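PDB 3FDI: cytidylate kinase-like family protein from Eubacterium ventriosum, which is of unknown function but belongs to the cytidylate kinase-like P-loop family and so probably transfers phosphate from a nucleoside triphosphate. Local coordinates for residues M118-I123 / T173-I178; C107-L112 / C164-G169; H20-K25 / T187-I192. All coordinates share one frame; numbering follows the deposited sequence.

Contact 1. Residues M118-I123 / T173-I178; sequences MISAFI and TYDICI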
loop_
_atom_site.group_PDB
_atom_site.type_symbol
_atom_site.label_atom_id
_atom_site.label_comp_id
_atom_site.label_asym_id
_atom_site.label_seq_id
_atom_site.Cartn_x
_atom_site.Cartn_y
_atom_site.Cartn_z
HETATM N N MSE B 118 0.798 7.900 26.932
HETATM C CA MSE B 118 0.107 6.889 26.168
HETATM C C MSE B 118 1.145 5.923 25.576
HETATM O O MSE B 118 2.157 6.327 25.052
HETATM C CB MSE B 118 -0.797 7.543 25.108
HETATM C CG MSE B 118 -1.645 6.532 24.305
HETATM SE SE MSE B 118 -0.652 5.676 22.824
HETATM C CE MSE B 118 -0.319 7.261 21.839
ATOM N N ILE B 119 0.874 4.636 25.724
ATOM C CA ILE B 119 1.580 3.547 25.038
ATOM C C ILE B 119 0.611 2.905 24.091
ATOM O O ILE B 119 -0.577 2.822 24.394
ATOM C CB ILE B 119 1.977 2.518 26.069
ATOM C CG1 ILE B 119 2.781 3.206 27.176
ATOM C CG2 ILE B 119 2.757 1.463 25.440
ATOM C CD1 ILE B 119 1.900 3.705 28.460
ATOM N N SER B 120 1.099 2.377 22.983
ATOM C CA SER B 120 0.242 1.602 22.106
ATOM C C SER B 120 0.832 0.274 21.720
ATOM O O SER B 120 2.019 0.124 21.555
ATOM C CB SER B 120 -0.077 2.378 20.837
ATOM O OG SER B 120 1.121 2.695 20.162
ATOM N N ALA B 121 -0.041 -0.684 21.483
ATOM C CA ALA B 121 0.355 -2.051 21.246
ATOM C C ALA B 121 -0.615 -2.589 20.218
ATOM O O ALA B 121 -1.852 -2.314 20.295
ATOM C CB ALA B 121 0.316 -2.855 22.581
ATOM N N PHE B 122 -0.079 -3.294 19.219
ATOM C CA PHE B 122 -0.921 -3.999 18.246
ATOM C C PHE B 122 -0.793 -5.501 18.475
ATOM O O PHE B 122 0.304 -6.021 18.484
ATOM C CB PHE B 122 -0.541 -3.588 16.835
ATOM C CG PHE B 122 -1.457 -4.158 15.767
ATOM C CD1 PHE B 122 -1.030 -5.211 14.965
ATOM C CD2 PHE B 122 -2.689 -3.580 15.535
ATOM C CE1 PHE B 122 -1.845 -5.768 14.048
ATOM C CE2 PHE B 122 -3.548 -4.118 14.572
ATOM C CZ PHE B 122 -3.160 -5.212 13.835
ATOM N N ILE B 123 -1.929 -6.193 18.636
ATOM C CA ILE B 123 -1.972 -7.632 18.876
ATOM C C ILE B 123 -2.379 -8.372 17.608
ATOM O O ILE B 123 -3.324 -7.999 16.927
ATOM C CB ILE B 123 -2.925 -7.947 19.965
ATOM C CG1 ILE B 123 -2.651 -7.013 21.142
ATOM C CG2 ILE B 123 -2.830 -9.438 20.406
ATOM C CD1 ILE B 123 -1.297 -7.408 21.886
ATOM N N THR B 173 3.244 2.322 13.380
ATOM C CA THR B 173 2.099 2.919 13.945
ATOM C C THR B 173 2.045 2.745 15.488
ATOM O O THR B 173 1.343 3.484 16.130
ATOM C CB THR B 173 0.853 2.347 13.251
ATOM O OG1 THR B 173 0.956 2.637 11.863
ATOM C CG2 THR B 173 -0.492 2.946 13.811
ATOM N N TYR B 174 2.786 1.786 16.054
ATOM C CA TYR B 174 2.681 1.398 17.456
ATOM C C TYR B 174 4.045 1.349 18.197
ATOM O O TYR B 174 5.081 1.289 17.593
ATOM C CB TYR B 174 2.010 0.013 17.537
ATOM C CG TYR B 174 0.748 -0.110 16.671
ATOM C CD1 TYR B 174 0.850 -0.579 15.386
ATOM C CD2 TYR B 174 -0.499 0.313 17.110
ATOM C CE1 TYR B 174 -0.217 -0.665 14.525
ATOM C CE2 TYR B 174 -1.656 0.190 16.253
ATOM C CZ TYR B 174 -1.477 -0.310 14.959
ATOM O OH TYR B 174 -2.485 -0.492 14.026
ATOM N N ASP B 175 3.999 1.371 19.520
ATOM C CA ASP B 175 5.159 1.094 20.342
ATOM C C ASP B 175 5.562 -0.344 20.452
ATOM O O ASP B 175 6.774 -0.646 20.545
ATOM C CB ASP B 175 4.891 1.584 21.764
ATOM C CG ASP B 175 4.689 3.086 21.806
ATOM O OD1 ASP B 175 5.433 3.778 21.091
ATOM O OD2 ASP B 175 3.784 3.568 22.493
ATOM N N ILE B 176 4.564 -1.218 20.493
ATOM C CA ILE B 176 4.745 -2.661 20.562
ATOM C C ILE B 176 3.786 -3.401 19.644
ATOM O O ILE B 176 2.649 -3.041 19.558
ATOM C CB ILE B 176 4.401 -3.202 21.937
ATOM C CG1 ILE B 176 4.941 -2.325 23.034
ATOM C CG2 ILE B 176 4.983 -4.582 22.093
ATOM C CD1 ILE B 176 4.424 -2.694 24.398
ATOM N N CYS B 177 4.226 -4.489 19.020
ATOM C CA CYS B 177 3.359 -5.442 18.345
ATOM C C CYS B 177 3.760 -6.789 18.824
ATOM O O CYS B 177 4.969 -7.068 18.879
ATOM C CB CYS B 177 3.606 -5.415 16.861
ATOM S SG CYS B 177 3.307 -3.775 16.104
ATOM N N ILE B 178 2.786 -7.646 19.129
ATOM C CA ILE B 178 3.065 -8.987 19.638
ATOM C C ILE B 178 2.146 -9.992 18.953
ATOM O O ILE B 178 0.897 -9.785 18.910
ATOM C CB ILE B 178 2.895 -9.046 21.160
ATOM C CG1 ILE B 178 3.760 -7.962 21.822
ATOM C CG2 ILE B 178 3.383 -10.378 21.678
ATOM C CD1 ILE B 178 3.551 -7.822 23.338
#
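Ser120 and Asp175 pair just before the first rung of a parallel beta ladder in which strand 176-180 joins strand 118-125 of the P-loop sheet. The rungs are backbone bonds: Phe122 N donates to Ile176 O (2.8 Å), and Ile178 N to Phe122 O (3.0 Å). Ser120 O accepts Ile176 N, with a weak further bond from Asp175 N. Asp175 N also donates to Ser120 OG at 3.2 Å, while Asp175 OD2 takes Ser120 N on its anti side (3.0 Å), 29° out of the carboxylate plane; Lys182 of the second subunit forms a salt bridge with the same oxygen. Phe122 and Tyr174 form an offset stack, planes at 30° and centroids 5.0 Å apart. Phe122 CB sits over the Tyr174 ring centre, a CH-pi contact 3.5 Å from the centroid. An alanine in place of Tyr174 would probably uncover Phe122 CB and leave Gly169 N without its hydroxyl acceptor. On the face of Ala121 and Ile176, their CB atoms meet at 4.1 Å beneath helix 185-197. Cys177 pairs in an antiparallel ladder with a strand of the second subunit, continuing the sheet; on the face of Phe122, Cys177 SG lies 3.9 Å from Phe122 CB.

Contact 2. Residues C107-L112 / C164-G169; sequences CAEEIL and CESKWG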
loop_
_atom_site.group_PDB
_atom_site.type_symbol
_atom_site.label_atom_id
_atom_site.label_comp_id
_atom_site.label_asym_id
_atom_site.label_seq_id
_atom_site.Cartn_x
_atom_site.Cartn_y
_atom_site.Cartn_z
ATOM N N CYS B 107 -8.965 4.624 16.709
ATOM C CA CYS B 107 -7.878 5.491 16.331
ATOM C C CYS B 107 -7.162 6.067 17.536
ATOM O O CYS B 107 -6.559 7.138 17.440
ATOM C CB CYS B 107 -8.399 6.612 15.442
ATOM S SG CYS B 107 -9.200 5.958 13.936
ATOM N N ALA B 108 -7.212 5.379 18.673
ATOM C CA ALA B 108 -6.775 6.046 19.902
ATOM C C ALA B 108 -5.290 6.398 19.875
ATOM O O ALA B 108 -4.922 7.446 20.393
ATOM C CB ALA B 108 -7.155 5.270 21.152
ATOM N N GLU B 109 -4.429 5.557 19.285
ATOM C CA GLU B 109 -3.002 5.864 19.267
ATOM C C GLU B 109 -2.741 7.155 18.471
ATOM O O GLU B 109 -1.836 7.912 18.819
ATOM C CB GLU B 109 -2.144 4.707 18.735
ATOM C CG GLU B 109 -1.945 4.623 17.228
ATOM C CD GLU B 109 -3.213 4.444 16.429
ATOM O OE1 GLU B 109 -4.341 4.065 16.967
ATOM O OE2 GLU B 109 -3.112 4.731 15.208
ATOM N N GLU B 110 -3.561 7.425 17.455
ATOM C CA GLU B 110 -3.437 8.658 16.676
ATOM C C GLU B 110 -3.957 9.867 17.439
ATOM O O GLU B 110 -3.255 10.901 17.511
ATOM C CB GLU B 110 -4.141 8.544 15.337
ATOM C CG GLU B 110 -4.054 9.765 14.451
ATOM C CD GLU B 110 -2.620 10.145 14.006
ATOM O OE1 GLU B 110 -1.699 9.280 14.020
ATOM O OE2 GLU B 110 -2.427 11.332 13.639
ATOM N N ILE B 111 -5.177 9.748 17.984
ATOM C CA ILE B 111 -5.788 10.806 18.808
ATOM C C ILE B 111 -4.904 11.281 20.006
ATOM O O ILE B 111 -4.858 12.487 20.308
ATOM C CB ILE B 111 -7.124 10.350 19.392
ATOM C CG1 ILE B 111 -8.146 10.134 18.275
ATOM C CG2 ILE B 111 -7.662 11.363 20.435
ATOM C CD1 ILE B 111 -9.416 9.609 18.816
ATOM N N LEU B 112 -4.213 10.339 20.646
ATOM C CA LEU B 112 -3.462 10.589 21.844
ATOM C C LEU B 112 -1.966 10.600 21.593
ATOM O O LEU B 112 -1.158 10.404 22.505
ATOM C CB LEU B 112 -3.833 9.533 22.863
ATOM C CG LEU B 112 -5.287 9.563 23.328
ATOM C CD1 LEU B 112 -5.538 8.449 24.291
ATOM C CD2 LEU B 112 -5.688 10.961 23.925
ATOM N N CYS B 164 -6.714 8.302 9.877
ATOM C CA CYS B 164 -5.319 8.526 10.188
ATOM C C CYS B 164 -4.508 8.489 8.926
ATOM O O CYS B 164 -4.961 7.943 7.899
ATOM C CB CYS B 164 -4.813 7.414 11.098
ATOM S SG CYS B 164 -5.867 6.996 12.525
ATOM N N GLU B 165 -3.307 9.044 8.999
ATOM C CA GLU B 165 -2.325 8.970 7.909
ATOM C C GLU B 165 -1.363 7.803 8.121
ATOM O O GLU B 165 -0.844 7.251 7.187
ATOM C CB GLU B 165 -1.521 10.263 7.854
ATOM C CG GLU B 165 -2.366 11.527 7.456
ATOM C CD GLU B 165 -1.534 12.820 7.506
ATOM O OE1 GLU B 165 -0.466 12.787 8.170
ATOM O OE2 GLU B 165 -1.916 13.853 6.881
ATOM N N SER B 166 -1.141 7.410 9.353
ATOM C CA SER B 166 -0.393 6.173 9.640
ATOM C C SER B 166 -1.236 4.927 9.232
ATOM O O SER B 166 -2.455 5.003 9.037
ATOM C CB SER B 166 -0.109 6.102 11.139
ATOM O OG SER B 166 -1.398 6.030 11.763
ATOM N N LYS B 167 -0.571 3.784 9.137
ATOM C CA LYS B 167 -1.189 2.590 8.546
ATOM C C LYS B 167 -1.504 1.539 9.595
ATOM O O LYS B 167 -0.646 1.150 10.404
ATOM C CB LYS B 167 -0.245 1.987 7.486
ATOM C CG LYS B 167 0.020 2.918 6.293
ATOM C CD LYS B 167 -1.212 3.173 5.451
ATOM C CE LYS B 167 -1.038 4.312 4.435
ATOM N NZ LYS B 167 -2.408 4.667 3.848
ATOM N N TRP B 168 -2.747 1.101 9.585
ATOM C CA TRP B 168 -3.215 0.036 10.455
ATOM C C TRP B 168 -2.304 -1.187 10.333
ATOM O O TRP B 168 -2.074 -1.660 9.248
ATOM C CB TRP B 168 -4.598 -0.387 10.042
ATOM C CG TRP B 168 -5.197 -1.423 10.928
ATOM C CD1 TRP B 168 -5.814 -1.208 12.111
ATOM C CD2 TRP B 168 -5.277 -2.828 10.685
ATOM N NE1 TRP B 168 -6.273 -2.394 12.632
ATOM C CE2 TRP B 168 -5.958 -3.402 11.771
ATOM C CE3 TRP B 168 -4.840 -3.657 9.650
ATOM C CZ2 TRP B 168 -6.221 -4.761 11.860
ATOM C CZ3 TRP B 168 -5.127 -5.026 9.719
ATOM C CH2 TRP B 168 -5.792 -5.557 10.833
ATOM N N GLY B 169 -1.815 -1.692 11.438
ATOM C CA GLY B 169 -1.002 -2.912 11.414
ATOM C C GLY B 169 0.483 -2.758 11.073
ATOM O O GLY B 169 1.212 -3.725 11.147
#
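Glu110 and Cys164 bring the short helix 108-111 against the turn that leaves helix 142-163. The Glu110 side chain can be followed outward. Its CB rests 3.6 Å from Cys164 SG, the shortest approach between the two segments. CG stands anti to the backbone N (chi1 -179°) and stays alongside the same residue, 3.8 Å from Cys164 SG. At chi2 the chain bends (63°), and at the tip OE1 comes to 4.0 Å from Ser166 OG, too far to count as a hydrogen bond. Beyond the two segments, Lys60 and Pro61 of helix 60-66 also touch this glutamate.

Cys164 SG also meets Cys107, the N-cap residue of helix 108-111. The two SG atoms are 3.8 Å apart, a van der Waals distance that rules out a disulfide in this model. Cys164 SG thus touches both a thiol and the aliphatic part of a glutamate.

Ser166 OG lies within about 4 Å of two carboxylates, the second being Glu109 OE2 at 4.1 Å. That oxygen instead accepts a hydrogen bond from His160 NE2 of helix 142-163, whereas Ser166 OG is buried with no polar partner in the model. The contacts of this serine here are van der Waals only, with Thr173 as a further neighbour. This is plain helix-to-loop packing in the P-loop fold of this cytidylate kinase-like family: the short helix after strand 101-104 is set against the connection from helix 142-163 to strand 176-180, outermost within the chain.

Contact 3. Residues H20-K25 / T187-I192; sequences HLVAKK and TATDMI. With SO4 (sulfate ion), chain G.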
loop_
_atom_site.group_PDB
_atom_site.type_symbol
_atom_site.label_atom_id
_atom_site.label_comp_id
_atom_site.label_asym_id
_atom_site.label_seq_id
_atom_site.Cartn_x
_atom_site.Cartn_y
_atom_site.Cartn_z
ATOM N N HIS B 20 -8.756 -8.342 22.592
ATOM C CA HIS B 20 -9.673 -7.978 23.691
ATOM C C HIS B 20 -9.226 -8.587 25.013
ATOM O O HIS B 20 -9.286 -7.932 26.003
ATOM C CB HIS B 20 -11.098 -8.409 23.411
ATOM C CG HIS B 20 -12.034 -8.203 24.571
ATOM N ND1 HIS B 20 -12.648 -6.992 24.836
ATOM C CD2 HIS B 20 -12.450 -9.056 25.546
ATOM C CE1 HIS B 20 -13.384 -7.105 25.926
ATOM N NE2 HIS B 20 -13.287 -8.349 26.374
ATOM N N LEU B 21 -8.806 -9.847 25.033
ATOM C CA LEU B 21 -8.392 -10.489 26.273
ATOM C C LEU B 21 -7.171 -9.814 26.844
ATOM O O LEU B 21 -7.066 -9.645 28.031
ATOM C CB LEU B 21 -8.035 -11.960 26.054
ATOM C CG LEU B 21 -9.106 -12.941 25.602
ATOM C CD1 LEU B 21 -8.620 -14.418 25.709
ATOM C CD2 LEU B 21 -10.404 -12.745 26.433
ATOM N N VAL B 22 -6.218 -9.435 25.991
ATOM C CA VAL B 22 -5.045 -8.680 26.465
ATOM C C VAL B 22 -5.484 -7.320 27.039
ATOM O O VAL B 22 -5.037 -6.897 28.124
ATOM C CB VAL B 22 -4.023 -8.510 25.354
ATOM C CG1 VAL B 22 -2.872 -7.619 25.794
ATOM C CG2 VAL B 22 -3.508 -9.862 24.880
ATOM N N ALA B 23 -6.345 -6.622 26.314
ATOM C CA ALA B 23 -6.836 -5.305 26.781
ATOM C C ALA B 23 -7.481 -5.444 28.182
ATOM O O ALA B 23 -7.146 -4.718 29.124
ATOM C CB ALA B 23 -7.780 -4.728 25.804
ATOM N N LYS B 24 -8.379 -6.411 28.321
ATOM C CA LYS B 24 -8.983 -6.762 29.624
ATOM C C LYS B 24 -7.967 -7.103 30.704
ATOM O O LYS B 24 -8.010 -6.556 31.794
ATOM C CB LYS B 24 -9.931 -7.957 29.422
ATOM C CG LYS B 24 -10.910 -8.228 30.536
ATOM C CD LYS B 24 -12.174 -8.852 29.918
ATOM C CE LYS B 24 -13.092 -9.579 30.924
ATOM N NZ LYS B 24 -12.830 -11.060 30.964
ATOM N N LYS B 25 -7.046 -8.011 30.406
ATOM C CA LYS B 25 -5.998 -8.358 31.362
ATOM C C LYS B 25 -5.164 -7.155 31.806
ATOM O O LYS B 25 -4.928 -6.973 32.991
ATOM C CB LYS B 25 -5.125 -9.506 30.831
ATOM C CG LYS B 25 -5.921 -10.825 30.803
ATOM C CD LYS B 25 -5.228 -11.999 30.106
ATOM C CE LYS B 25 -5.826 -13.337 30.638
ATOM N NZ LYS B 25 -5.263 -14.572 30.011
ATOM N N THR B 187 1.462 -14.107 28.190
ATOM C CA THR B 187 2.831 -13.735 27.909
ATOM C C THR B 187 2.890 -12.361 27.230
ATOM O O THR B 187 3.723 -11.551 27.592
ATOM C CB THR B 187 3.563 -14.783 27.053
ATOM O OG1 THR B 187 3.748 -15.994 27.809
ATOM C CG2 THR B 187 4.950 -14.261 26.620
ATOM N N ALA B 188 1.995 -12.128 26.258
ATOM C CA ALA B 188 1.822 -10.823 25.608
ATOM C C ALA B 188 1.446 -9.727 26.612
ATOM O O ALA B 188 1.994 -8.654 26.594
ATOM C CB ALA B 188 0.765 -10.928 24.495
ATOM N N THR B 189 0.519 -10.006 27.499
ATOM C CA THR B 189 0.107 -9.023 28.485
ATOM C C THR B 189 1.309 -8.622 29.354
ATOM O O THR B 189 1.549 -7.420 29.589
ATOM C CB THR B 189 -1.062 -9.586 29.325
ATOM O OG1 THR B 189 -2.128 -9.942 28.435
ATOM C CG2 THR B 189 -1.557 -8.589 30.335
ATOM N N ASP B 190 2.098 -9.621 29.788
ATOM C CA ASP B 190 3.258 -9.373 30.686
ATOM C C ASP B 190 4.304 -8.529 29.999
ATOM O O ASP B 190 4.947 -7.696 30.634
ATOM C CB ASP B 190 3.934 -10.662 31.181
ATOM C CG ASP B 190 3.092 -11.446 32.230
ATOM O OD1 ASP B 190 2.097 -10.944 32.836
ATOM O OD2 ASP B 190 3.433 -12.626 32.454
HETATM N N MSE B 191 4.491 -8.757 28.709
HETATM C CA MSE B 191 5.488 -8.044 27.984
HETATM C C MSE B 191 5.084 -6.579 27.806
HETATM O O MSE B 191 5.969 -5.711 27.727
HETATM C CB MSE B 191 5.672 -8.664 26.617
HETATM C CG MSE B 191 6.221 -10.082 26.663
HETATM SE SE MSE B 191 6.153 -10.914 24.908
HETATM C CE MSE B 191 7.351 -9.705 23.988
ATOM N N ILE B 192 3.768 -6.312 27.707
ATOM C CA ILE B 192 3.278 -4.939 27.549
ATOM C C ILE B 192 3.464 -4.214 28.867
ATOM O O ILE B 192 3.872 -3.045 28.895
ATOM C CB ILE B 192 1.768 -4.885 27.091
ATOM C CG1 ILE B 192 1.653 -5.381 25.645
ATOM C CG2 ILE B 192 1.190 -3.453 27.230
ATOM C CD1 ILE B 192 0.243 -5.735 25.182
HETATM S S SO4 G . -10.004 -10.306 19.305
HETATM O O1 SO4 G . -10.409 -9.493 20.457
HETATM O O2 SO4 G . -11.003 -10.290 18.241
HETATM O O3 SO4 G . -8.777 -9.609 18.865
HETATM O O4 SO4 G . -9.741 -11.701 19.778
#
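Around Val22 and Thr189, whose CA atoms are 5.5 Å apart, helices 20-25 and 187-192 pass at 9.4 Å between axes with a signed crossing angle of -49°. In this P-loop fold, helix 19-30 follows the phosphate-binding loop, and helix 185-197 follows the last strand of the sheet. Val22 points at its partner helix, and its side chain and that of Thr189 run past one another, opposed in direction. Val22 CG1, anti to the backbone N (chi1 175°), reaches Ile192 CD1 at 3.7 Å and Thr189 OG1 at 3.6 Å. Val22 CG2 lies 4.4 Å from Ala188 CB. The threonine hydroxyl bonds within its own helix to Val185 O, and toward the other helix its contacts are van der Waals. Thr189 CG2 turns to Lys25, 3.7 Å from Lys25 CB. The Lys25 chain runs on, extended, to a salt bridge between NZ and Asp186. At the start of helix 19-30 a sulfate, probably from the crystallisation liquor, lies where a P-loop typically holds nucleotide phosphate. Backbone N atoms of Gly16, Gly18 and Gly19 bind it, as does Arg137 NH1, and His20 N donates to sulfate O1 at 2.9 Å with an angle of 160°.

In the fold
Contacts 1 and 3 are buried, whereas contact 2 is partly buried. Contacts 1 and 3 join at one face of the sheet: Ala121 and Ile178 pack under helix 185-197, which also packs on helix 19-30. Contact 2 meets contact 1 just ahead of strand 176-180, where Lys167 O and Gly169 N bond to Thr173 OG1 and Tyr174 OH. Contacts 2 and 3 do not touch, their centres being about 20 Å apart on opposite sides of the chain's centre. Their chemistry differs accordingly: contact 1 combines strand hydrogen bonds with stacked rings, contact 2 rests on thiol and glutamate packing, and contact 3 is mainly aliphatic. All three reach the second subunit.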